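Local coordinates for protein dephospho-CoA kinase (Legionella pneumophila subsp. pneumophila, PDB 4TTR) that probably phosphorylates the 3'-hydroxyl of dephospho-coenzyme A with ATP, the final step of coenzyme A biosynthesis, at residues Q139-P147 with R179-E190. Numbering follows the deposited sequence.
Sequences QKVLLVIAP and RLEAADDVLINE
V141 and D184 open a parallel strand pair in which a carboxylate takes the place of a main-chain carbonyl as the acceptor for V141 N. D184 OD2 accepts from V141 N at 2.9 Å through its anti lone pair, while V141 O takes both D184 N and, at 3.3 Å, D185 N. With CG of D184 turned beside its own backbone N (chi1 -59°), the carboxylate reaches back to the start of strand 140-145. From there the ladder is regular: L143 N binds D185 O, L187 N binds L143 O, I145 N binds L187 O, and N189 N meets I145 O at 2.7 Å, almost in line with the carbonyl. The CA hydrogens of V186 and V144 add contacts to L143 O and L187 O.

K140 lies at the edge of this network. The K140 and D184 side chains cross at about a right angle, CD of K140 lying 3.8 Å from CG of D184, and K140 NZ reaches D185 OD2 through a water 3.1 Å from that nitrogen; OD1 of D185 has its own salt bridge to K206.

Apolar contacts follow on both faces of the pair. On one, L143 CD2 meets L180 CD2 at 3.6 Å and CB of L143 rests on CB of A183, while I145 sends CG1 to V186 CG1 at 3.9 Å and runs beside I188. On the other, L142 CD1 lies over the CB atoms of D185 and L187. Beyond the strand ends, the P147 ring packs against CB of E190, the two side chains crossing at about a right angle.

Through L180, helix 177-182 packs against L143 on the face that carries L143 and I145, just before the chain turns into strand 185-188, an outermost strand of the five-stranded parallel sheet of this P-loop kinase. Helix 192-213 covers L142 and L187, strand 18-23 flanks 140-145 on its other side, and N189 ND2 binds the carbonyl of S27 in the predicted ATP-binding loop.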
loop_
_atom_site.group_PDB
_atom_site.type_symbol
_atom_site.label_atom_id
_atom_site.label_comp_id
_atom_site.label_asym_id
_atom_site.label_seq_id
_atom_site.Cartn_x
_atom_site.Cartn_y
_atom_site.Cartn_z
ATOM N N GLN A 139 -9.145 -1.749 12.563
ATOM C CA GLN A 139 -9.758 -2.911 13.200
ATOM C C GLN A 139 -9.097 -4.192 12.714
ATOM O O GLN A 139 -8.924 -5.146 13.472
ATOM C CB GLN A 139 -11.259 -2.986 12.904
ATOM C CG GLN A 139 -12.141 -1.987 13.630
ATOM C CD GLN A 139 -11.763 -1.810 15.077
ATOM O OE1 GLN A 139 -11.802 -2.757 15.876
ATOM N NE2 GLN A 139 -11.420 -0.575 15.434
ATOM N N LYS A 140 -8.755 -4.204 11.432
ATOM C CA LYS A 140 -8.195 -5.380 10.789
ATOM C C LYS A 140 -7.056 -4.989 9.868
ATOM O O LYS A 140 -7.011 -3.863 9.374
ATOM C CB LYS A 140 -9.266 -6.115 9.985
ATOM C CG LYS A 140 -10.442 -6.597 10.792
ATOM C CD LYS A 140 -10.054 -7.756 11.678
ATOM C CE LYS A 140 -11.269 -8.569 12.043
ATOM N NZ LYS A 140 -10.945 -9.662 12.983
ATOM N N VAL A 141 -6.144 -5.930 9.646
ATOM C CA VAL A 141 -5.133 -5.797 8.610
ATOM C C VAL A 141 -5.259 -6.975 7.649
ATOM O O VAL A 141 -5.349 -8.132 8.069
ATOM C CB VAL A 141 -3.709 -5.733 9.200
ATOM C CG1 VAL A 141 -2.660 -5.707 8.091
ATOM C CG2 VAL A 141 -3.562 -4.505 10.092
ATOM N N LEU A 142 -5.294 -6.656 6.362
ATOM C CA LEU A 142 -5.317 -7.646 5.296
ATOM C C LEU A 142 -3.996 -7.578 4.540
ATOM O O LEU A 142 -3.604 -6.520 4.050
ATOM C CB LEU A 142 -6.497 -7.402 4.350
ATOM C CG LEU A 142 -6.554 -8.205 3.048
ATOM C CD1 LEU A 142 -6.629 -9.700 3.323
ATOM C CD2 LEU A 142 -7.744 -7.755 2.223
ATOM N N LEU A 143 -3.310 -8.710 4.472
ATOM C CA LEU A 143 -2.047 -8.811 3.756
ATOM C C LEU A 143 -2.209 -9.706 2.534
ATOM O O LEU A 143 -2.550 -10.880 2.658
ATOM C CB LEU A 143 -0.959 -9.349 4.683
ATOM C CG LEU A 143 0.351 -9.809 4.041
ATOM C CD1 LEU A 143 0.978 -8.703 3.205
ATOM C CD2 LEU A 143 1.303 -10.276 5.128
ATOM N N VAL A 144 -1.980 -9.137 1.356
ATOM C CA VAL A 144 -2.057 -9.891 0.110
ATOM C C VAL A 144 -0.669 -10.358 -0.291
ATOM O O VAL A 144 0.258 -9.558 -0.362
ATOM C CB VAL A 144 -2.659 -9.050 -1.026
ATOM C CG1 VAL A 144 -2.831 -9.894 -2.287
ATOM C CG2 VAL A 144 -3.990 -8.457 -0.593
ATOM N N ILE A 145 -0.526 -11.656 -0.545
ATOM C CA ILE A 145 0.753 -12.198 -0.976
ATOM C C ILE A 145 0.588 -13.071 -2.211
ATOM O O ILE A 145 -0.477 -13.638 -2.448
ATOM C CB ILE A 145 1.436 -13.021 0.142
ATOM C CG1 ILE A 145 0.586 -14.228 0.550
ATOM C CG2 ILE A 145 1.699 -12.146 1.353
ATOM C CD1 ILE A 145 1.409 -15.387 1.030
ATOM N N ALA A 146 1.655 -13.162 -2.993
ATOM C CA ALA A 146 1.679 -14.019 -4.166
ATOM C C ALA A 146 2.906 -14.912 -4.086
ATOM O O ALA A 146 3.961 -14.474 -3.624
ATOM C CB ALA A 146 1.697 -13.190 -5.432
ATOM N N PRO A 147 2.776 -16.172 -4.523
ATOM C CA PRO A 147 3.957 -17.042 -4.467
ATOM C C PRO A 147 5.096 -16.530 -5.349
ATOM O O PRO A 147 4.860 -15.772 -6.293
ATOM C CB PRO A 147 3.428 -18.395 -4.963
ATOM C CG PRO A 147 2.186 -18.084 -5.712
ATOM C CD PRO A 147 1.599 -16.865 -5.072
ATOM N N ARG A 179 4.978 -9.390 9.786
ATOM C CA ARG A 179 3.758 -8.836 9.214
ATOM C C ARG A 179 2.716 -9.922 8.931
ATOM O O ARG A 179 1.516 -9.655 8.949
ATOM C CB ARG A 179 4.079 -8.069 7.930
ATOM C CG ARG A 179 5.006 -6.880 8.133
ATOM C CD ARG A 179 4.375 -5.797 9.002
ATOM N NE ARG A 179 5.317 -4.718 9.294
ATOM C CZ ARG A 179 4.972 -3.495 9.689
ATOM N NH1 ARG A 179 3.693 -3.167 9.836
ATOM N NH2 ARG A 179 5.912 -2.594 9.928
ATOM N N LEU A 180 3.178 -11.140 8.663
ATOM C CA LEU A 180 2.279 -12.272 8.456
ATOM C C LEU A 180 1.608 -12.650 9.770
ATOM O O LEU A 180 0.409 -12.930 9.811
ATOM C CB LEU A 180 3.038 -13.474 7.886
ATOM C CG LEU A 180 3.398 -13.458 6.398
ATOM C CD1 LEU A 180 4.476 -14.489 6.121
ATOM C CD2 LEU A 180 2.177 -13.732 5.528
ATOM N N GLU A 181 2.389 -12.652 10.844
ATOM C CA GLU A 181 1.860 -12.918 12.176
ATOM C C GLU A 181 0.819 -11.878 12.584
ATOM O O GLU A 181 -0.233 -12.220 13.124
ATOM C CB GLU A 181 2.996 -12.941 13.200
ATOM C CG GLU A 181 3.899 -14.159 13.099
ATOM C CD GLU A 181 5.152 -14.023 13.941
ATOM O OE1 GLU A 181 5.150 -14.494 15.097
ATOM O OE2 GLU A 181 6.139 -13.441 13.447
ATOM N N ALA A 182 1.119 -10.611 12.317
ATOM C CA ALA A 182 0.271 -9.511 12.762
ATOM C C ALA A 182 -1.034 -9.445 11.977
ATOM O O ALA A 182 -2.075 -9.088 12.524
ATOM C CB ALA A 182 1.018 -8.190 12.639
ATOM N N ALA A 183 -0.971 -9.786 10.695
ATOM C CA ALA A 183 -2.132 -9.693 9.823
ATOM C C ALA A 183 -3.267 -10.571 10.336
ATOM O O ALA A 183 -3.042 -11.701 10.768
ATOM C CB ALA A 183 -1.760 -10.087 8.404
ATOM N N ASP A 184 -4.484 -10.041 10.293
ATOM C CA ASP A 184 -5.661 -10.790 10.717
ATOM C C ASP A 184 -6.087 -11.751 9.623
ATOM O O ASP A 184 -6.570 -12.847 9.896
ATOM C CB ASP A 184 -6.799 -9.837 11.076
ATOM C CG ASP A 184 -6.422 -8.889 12.190
ATOM O OD1 ASP A 184 -6.415 -9.333 13.357
ATOM O OD2 ASP A 184 -6.111 -7.711 11.899
ATOM N N ASP A 185 -5.884 -11.337 8.378
ATOM C CA ASP A 185 -6.160 -12.190 7.233
ATOM C C ASP A 185 -5.055 -12.057 6.194
ATOM O O ASP A 185 -4.558 -10.961 5.933
ATOM C CB ASP A 185 -7.512 -11.839 6.616
ATOM C CG ASP A 185 -8.653 -11.974 7.606
ATOM O OD1 ASP A 185 -9.079 -13.120 7.872
ATOM O OD2 ASP A 185 -9.120 -10.936 8.118
ATOM N N VAL A 186 -4.669 -13.195 5.626
ATOM C CA VAL A 186 -3.690 -13.250 4.557
ATOM C C VAL A 186 -4.344 -13.843 3.314
ATOM O O VAL A 186 -4.791 -14.987 3.325
ATOM C CB VAL A 186 -2.464 -14.088 4.959
ATOM C CG1 VAL A 186 -1.485 -14.209 3.797
ATOM C CG2 VAL A 186 -1.783 -13.478 6.178
ATOM N N LEU A 187 -4.401 -13.051 2.250
ATOM C CA LEU A 187 -4.942 -13.503 0.977
ATOM C C LEU A 187 -3.804 -13.988 0.093
ATOM O O LEU A 187 -3.027 -13.187 -0.429
ATOM C CB LEU A 187 -5.714 -12.374 0.288
ATOM C CG LEU A 187 -6.720 -12.759 -0.799
ATOM C CD1 LEU A 187 -7.535 -11.531 -1.181
ATOM C CD2 LEU A 187 -6.048 -13.343 -2.029
ATOM N N ILE A 188 -3.696 -15.304 -0.051
ATOM C CA ILE A 188 -2.707 -15.888 -0.944
ATOM C C ILE A 188 -3.249 -15.823 -2.367
ATOM O O ILE A 188 -4.185 -16.539 -2.714
ATOM C CB ILE A 188 -2.369 -17.351 -0.569
ATOM C CG1 ILE A 188 -2.098 -17.469 0.936
ATOM C CG2 ILE A 188 -1.165 -17.834 -1.376
ATOM C CD1 ILE A 188 -1.834 -18.888 1.416
ATOM N N ASN A 189 -2.670 -14.939 -3.175
ATOM C CA ASN A 189 -3.085 -14.754 -4.563
ATOM C C ASN A 189 -2.270 -15.661 -5.472
ATOM O O ASN A 189 -1.285 -15.227 -6.067
ATOM C CB ASN A 189 -2.922 -13.287 -4.976
ATOM C CG ASN A 189 -3.304 -13.035 -6.424
ATOM O OD1 ASN A 189 -3.980 -13.843 -7.055
ATOM N ND2 ASN A 189 -2.868 -11.903 -6.956
ATOM N N GLU A 190 -2.694 -16.919 -5.575
ATOM C CA GLU A 190 -1.882 -17.957 -6.201
ATOM C C GLU A 190 -2.541 -18.634 -7.406
ATOM O O GLU A 190 -2.001 -19.608 -7.929
ATOM C CB GLU A 190 -1.514 -19.023 -5.156
ATOM C CG GLU A 190 -2.678 -19.499 -4.290
ATOM C CD GLU A 190 -2.314 -20.691 -3.410
ATOM O OE1 GLU A 190 -3.238 -21.340 -2.875
ATOM O OE2 GLU A 190 -1.111 -20.981 -3.250
HETATM O O HOH W 1 -10.401 -11.419 10.434
HETATM O O HOH W 2 -9.349 -8.515 14.711
#